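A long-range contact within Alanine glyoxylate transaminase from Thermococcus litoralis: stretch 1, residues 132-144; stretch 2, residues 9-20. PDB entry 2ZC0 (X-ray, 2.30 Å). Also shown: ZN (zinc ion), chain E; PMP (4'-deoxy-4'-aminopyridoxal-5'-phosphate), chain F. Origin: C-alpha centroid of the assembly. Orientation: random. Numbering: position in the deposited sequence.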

# COMPACT_ATOMS: atom_id res chain seq x y z
N TYR A 132 6.43 14.29 19.71
CA TYR A 132 7.61 14.67 18.91
C TYR A 132 7.22 14.72 17.42
O TYR A 132 6.89 13.69 16.85
CB TYR A 132 8.71 13.63 19.13
CG TYR A 132 10.00 13.91 18.40
CD1 TYR A 132 10.79 12.86 17.91
CD2 TYR A 132 10.42 15.22 18.15
CE1 TYR A 132 11.96 13.10 17.20
CE2 TYR A 132 11.59 15.47 17.44
CZ TYR A 132 12.36 14.40 16.97
OH TYR A 132 13.50 14.65 16.25
N ILE A 133 7.27 15.90 16.80
CA ILE A 133 6.87 16.01 15.41
C ILE A 133 7.54 15.06 14.43
O ILE A 133 6.90 14.56 13.52
CB ILE A 133 7.04 17.43 14.84
CG1 ILE A 133 8.26 18.12 15.43
CG2 ILE A 133 5.80 18.22 15.10
CD1 ILE A 133 9.56 17.60 14.93
N ASN A 134 8.83 14.80 14.61
CA ASN A 134 9.47 13.91 13.67
C ASN A 134 8.91 12.52 13.69
O ASN A 134 8.86 11.88 12.65
CB ASN A 134 10.98 13.92 13.85
CG ASN A 134 11.63 14.89 12.90
OD1 ASN A 134 11.07 15.95 12.62
ND2 ASN A 134 12.80 14.55 12.40
N THR A 135 8.44 12.05 14.84
CA THR A 135 7.87 10.72 14.88
C THR A 135 6.50 10.73 14.21
O THR A 135 6.13 9.79 13.50
CB THR A 135 7.77 10.19 16.30
OG1 THR A 135 9.08 10.15 16.87
CG2 THR A 135 7.18 8.79 16.32
N LEU A 136 5.75 11.81 14.41
CA LEU A 136 4.41 11.90 13.81
C LEU A 136 4.55 11.94 12.28
O LEU A 136 3.79 11.31 11.55
CB LEU A 136 3.68 13.16 14.32
CG LEU A 136 3.41 13.27 15.83
CD1 LEU A 136 2.64 14.56 16.13
CD2 LEU A 136 2.61 12.07 16.32
N LEU A 137 5.53 12.71 11.81
CA LEU A 137 5.81 12.86 10.38
C LEU A 137 6.30 11.50 9.83
O LEU A 137 5.84 11.04 8.80
CB LEU A 137 6.88 13.95 10.18
CG LEU A 137 6.55 15.34 9.59
CD1 LEU A 137 5.10 15.71 9.77
CD2 LEU A 137 7.48 16.37 10.18
N ALA A 138 7.21 10.86 10.56
CA ALA A 138 7.75 9.57 10.13
C ALA A 138 6.64 8.54 9.97
O ALA A 138 6.59 7.85 8.95
CB ALA A 138 8.78 9.06 11.14
N PHE A 139 5.74 8.45 10.94
CA PHE A 139 4.65 7.47 10.86
C PHE A 139 3.58 7.79 9.82
O PHE A 139 3.01 6.88 9.21
CB PHE A 139 4.00 7.26 12.23
CG PHE A 139 4.90 6.58 13.23
CD1 PHE A 139 6.17 6.14 12.87
CD2 PHE A 139 4.46 6.36 14.54
CE1 PHE A 139 6.99 5.50 13.80
CE2 PHE A 139 5.27 5.72 15.47
CZ PHE A 139 6.54 5.28 15.10
N GLU A 140 3.31 9.07 9.61
CA GLU A 140 2.30 9.44 8.63
C GLU A 140 2.81 9.29 7.21
O GLU A 140 2.00 9.03 6.31
CB GLU A 140 1.81 10.87 8.84
CG GLU A 140 1.29 11.15 10.23
CD GLU A 140 0.68 12.54 10.36
OE1 GLU A 140 1.24 13.49 9.76
OE2 GLU A 140 -0.35 12.67 11.05
N GLN A 141 4.11 9.46 6.98
CA GLN A 141 4.57 9.27 5.61
C GLN A 141 4.66 7.78 5.32
O GLN A 141 4.91 7.37 4.19
CB GLN A 141 5.90 10.00 5.32
CG GLN A 141 7.05 9.69 6.21
CD GLN A 141 8.22 10.63 5.95
OE1 GLN A 141 8.04 11.75 5.49
NE2 GLN A 141 9.42 10.17 6.26
N LEU A 142 4.46 6.96 6.35
CA LEU A 142 4.43 5.52 6.17
C LEU A 142 2.96 5.15 6.02
O LEU A 142 2.60 3.98 5.96
CB LEU A 142 5.07 4.78 7.34
CG LEU A 142 6.61 4.81 7.30
CD1 LEU A 142 7.21 4.36 8.66
CD2 LEU A 142 7.10 3.88 6.17
N GLY A 143 2.09 6.16 5.95
CA GLY A 143 0.67 5.90 5.80
C GLY A 143 -0.17 5.76 7.06
O GLY A 143 -1.37 5.56 6.98
N ALA A 144 0.44 5.87 8.23
CA ALA A 144 -0.30 5.74 9.49
C ALA A 144 -1.25 6.91 9.76
O ALA A 144 -1.06 8.01 9.25
CB ALA A 144 0.69 5.62 10.67
ZN ZN E . -0.62 14.61 11.62
N1 PMP F . 13.04 10.85 20.14
C2 PMP F . 12.77 12.08 20.64
C2A PMP F . 11.56 12.19 21.57
C3 PMP F . 13.58 13.20 20.33
O3 PMP F . 13.28 14.44 20.86
C4 PMP F . 14.71 13.01 19.44
C4A PMP F . 15.59 14.23 19.11
N4A PMP F . 15.60 14.57 17.69
C5 PMP F . 14.97 11.59 18.90
C6 PMP F . 14.09 10.55 19.28
C5A PMP F . 16.14 11.26 17.95
O4P PMP F . 17.09 11.42 18.50
P PMP F . 18.40 11.00 17.55
O1P PMP F . 19.43 9.49 18.06
O2P PMP F . 19.58 12.50 17.66
O3P PMP F . 17.97 10.75 15.81
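Stretch 2 9-20: GRANWIKGSALA

Stretch 2 runs along one side of the helix of stretch 1, in the opposite sense. Arg-10 and Trp-13 lie by the turn from Glu-140 to Gly-143, and Leu-19 lies by Ile-133, near the start of the helix. Thus Trp-13 CA is 4.6 Å from Gln-141 CA, whereas Leu-19 CA is 7.9 Å from Ile-133 CA. Stretch 2 begins as a 3-10 segment, residues 9-13, held by the bonds Asn-12 N to Gly-9 O (2.9 Å) and Trp-13 N to Arg-10 O (3.1 Å). Residues 14-17 are extended, and a new helix starts at Ala-18. The contact buries 527 Å², both sides summed.

Trp-13 points toward stretch 1 and packs on the type I turn from Glu-140 to Gly-143. Gly-143 CA lies over the face of its six-membered ring, 3.8 Å from the centroid, in a CH-pi contact. A CB on Gly-143 would come 2.9 Å from Trp-13 CZ3. Its backbone angles, with positive phi, also call for glycine. The turn is closed by Gly-143 N to Glu-140 O (2.9 Å), and Glu-140 O also lies 3.5 Å from Trp-13 CB.

One direct hydrogen bond joins the stretches. Lys-15 NZ donates to Glu-140 OE1 at 2.6 Å, as part of a salt bridge. The lysine side chain leaves its backbone sideways, but its end reaches the carboxylate. The other carboxylate oxygen, Glu-140 OE2, binds the zinc ion at 2.0 Å. Both oxygens are therefore engaged, each by a positively charged partner.

The other polar links described here run through water. Water 1 donates to Arg-10 O (2.8 Å) and to Gln-141 O (2.6 Å), so two carbonyls that cannot bond each other share one bridge. Water 2 accepts from Arg-10 NH2 (3.2 Å) and donates to Leu-142 O (2.9 Å). Water 3 accepts from Lys-15 NZ (2.7 Å), giving the ammonium a second acceptor, and lies 3.0 Å from Trp-13 O. Water 4 accepts from Lys-15 N (3.0 Å) and lies 2.7 Å from Gln-141 OE1. Gln-141 NE2 is satisfied by a partner elsewhere in the structure. Gln-141 OE1 lies 3.7 Å from Ile-14 CG1.

Farther along, the contact is more apolar. Leu-137 CD2 meets Ser-17 CB at 3.5 Å, and Leu-137 CD1 is 4.1 Å from Lys-15 CE. Ser-17 is the N-cap of the helix that follows. Its OG accepts a weak capping bond from Ala-20 N at 3.3 Å. The same OG is 2.7 Å from water 5, which donates to Asn-134 OD1 (2.7 Å). This water spans the 4.4 Å between Ser-17 OG and Asn-134 OD1. Last, Ile-133 CD1 touches Leu-19 CB at 3.9 Å; the Leu-19 side chain is not modelled beyond CB.

Tyr-132, at the N-cap of the stretch 1 helix, makes no contact with stretch 2. Its OH accepts from PMP N4A at 2.5 Å, and PMP C3 lies over one face of its ring.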

# COMPACT_ATOMS: atom_id res chain seq x y z
N GLY A 9 2.66 7.46 -5.43
CA GLY A 9 1.51 8.06 -4.78
C GLY A 9 1.84 8.33 -3.32
O GLY A 9 1.56 9.41 -2.81
N ARG A 10 2.47 7.37 -2.65
CA ARG A 10 2.81 7.55 -1.24
C ARG A 10 3.74 8.73 -0.96
O ARG A 10 3.92 9.10 0.19
CB ARG A 10 3.41 6.27 -0.67
CG ARG A 10 4.44 5.59 -1.54
CD ARG A 10 5.14 4.47 -0.76
NE ARG A 10 4.18 3.64 -0.04
CZ ARG A 10 4.33 3.23 1.22
NH1 ARG A 10 5.41 3.55 1.92
NH2 ARG A 10 3.38 2.49 1.78
N ALA A 11 4.32 9.33 -2.00
CA ALA A 11 5.19 10.47 -1.82
C ALA A 11 4.32 11.64 -1.32
O ALA A 11 4.80 12.55 -0.66
CB ALA A 11 5.90 10.85 -3.14
N ASN A 12 3.03 11.59 -1.66
CA ASN A 12 2.07 12.61 -1.24
C ASN A 12 1.84 12.61 0.28
O ASN A 12 1.31 13.59 0.81
CB ASN A 12 0.72 12.40 -1.94
CG ASN A 12 0.72 12.87 -3.41
OD1 ASN A 12 -0.24 12.61 -4.16
ND2 ASN A 12 1.77 13.57 -3.81
N TRP A 13 2.21 11.53 0.96
CA TRP A 13 2.03 11.46 2.42
C TRP A 13 3.16 12.22 3.12
O TRP A 13 3.12 12.45 4.33
CB TRP A 13 2.00 9.99 2.90
CG TRP A 13 0.81 9.18 2.40
CD1 TRP A 13 -0.41 9.67 2.02
CD2 TRP A 13 0.72 7.75 2.28
NE1 TRP A 13 -1.25 8.64 1.67
CE2 TRP A 13 -0.58 7.46 1.83
CE3 TRP A 13 1.61 6.70 2.52
CZ2 TRP A 13 -1.01 6.14 1.60
CZ3 TRP A 13 1.18 5.39 2.30
CH2 TRP A 13 -0.13 5.13 1.84
N ILE A 14 4.17 12.60 2.34
CA ILE A 14 5.31 13.35 2.86
C ILE A 14 4.97 14.83 2.85
O ILE A 14 4.60 15.37 1.81
CB ILE A 14 6.57 13.16 1.99
CG1 ILE A 14 6.99 11.69 1.97
CG2 ILE A 14 7.71 14.01 2.51
CD1 ILE A 14 7.99 11.39 0.90
N LYS A 15 5.09 15.50 3.99
CA LYS A 15 4.78 16.91 4.04
C LYS A 15 5.81 17.74 4.78
O LYS A 15 6.72 17.21 5.41
CB LYS A 15 3.39 17.12 4.64
CG LYS A 15 3.18 16.45 5.97
CD LYS A 15 1.76 16.66 6.48
CE LYS A 15 1.51 15.84 7.71
NZ LYS A 15 1.82 14.41 7.42
N GLY A 16 5.67 19.06 4.67
CA GLY A 16 6.60 19.97 5.32
C GLY A 16 6.66 19.84 6.83
O GLY A 16 5.74 19.31 7.45
N SER A 17 7.74 20.35 7.41
CA SER A 17 7.96 20.32 8.86
C SER A 17 8.37 21.71 9.34
O SER A 17 9.41 22.24 8.93
CB SER A 17 9.07 19.31 9.19
OG SER A 17 9.52 19.44 10.53
N ALA A 18 7.56 22.29 10.22
CA ALA A 18 7.87 23.62 10.75
C ALA A 18 9.23 23.61 11.44
O ALA A 18 10.00 24.56 11.32
CB ALA A 18 6.78 24.05 11.72
N LEU A 19 9.53 22.51 12.14
CA LEU A 19 10.80 22.34 12.85
C LEU A 19 11.99 22.43 11.90
O LEU A 19 12.99 23.09 12.19
CB LEU A 19 10.81 21.00 13.59
N ALA A 20 11.88 21.74 10.76
CA ALA A 20 12.94 21.74 9.75
C ALA A 20 12.91 23.06 8.97
O ALA A 20 13.96 23.62 8.65
CB ALA A 20 12.76 20.56 8.79
O HOH W 1 5.89 8.12 1.94
O HOH W 2 4.09 1.74 4.78
O HOH W 3 4.27 13.39 6.97
O HOH W 4 6.83 14.11 6.03
O HOH W 5 11.44 17.49 10.43
O HOH W 6 -2.15 14.46 13.53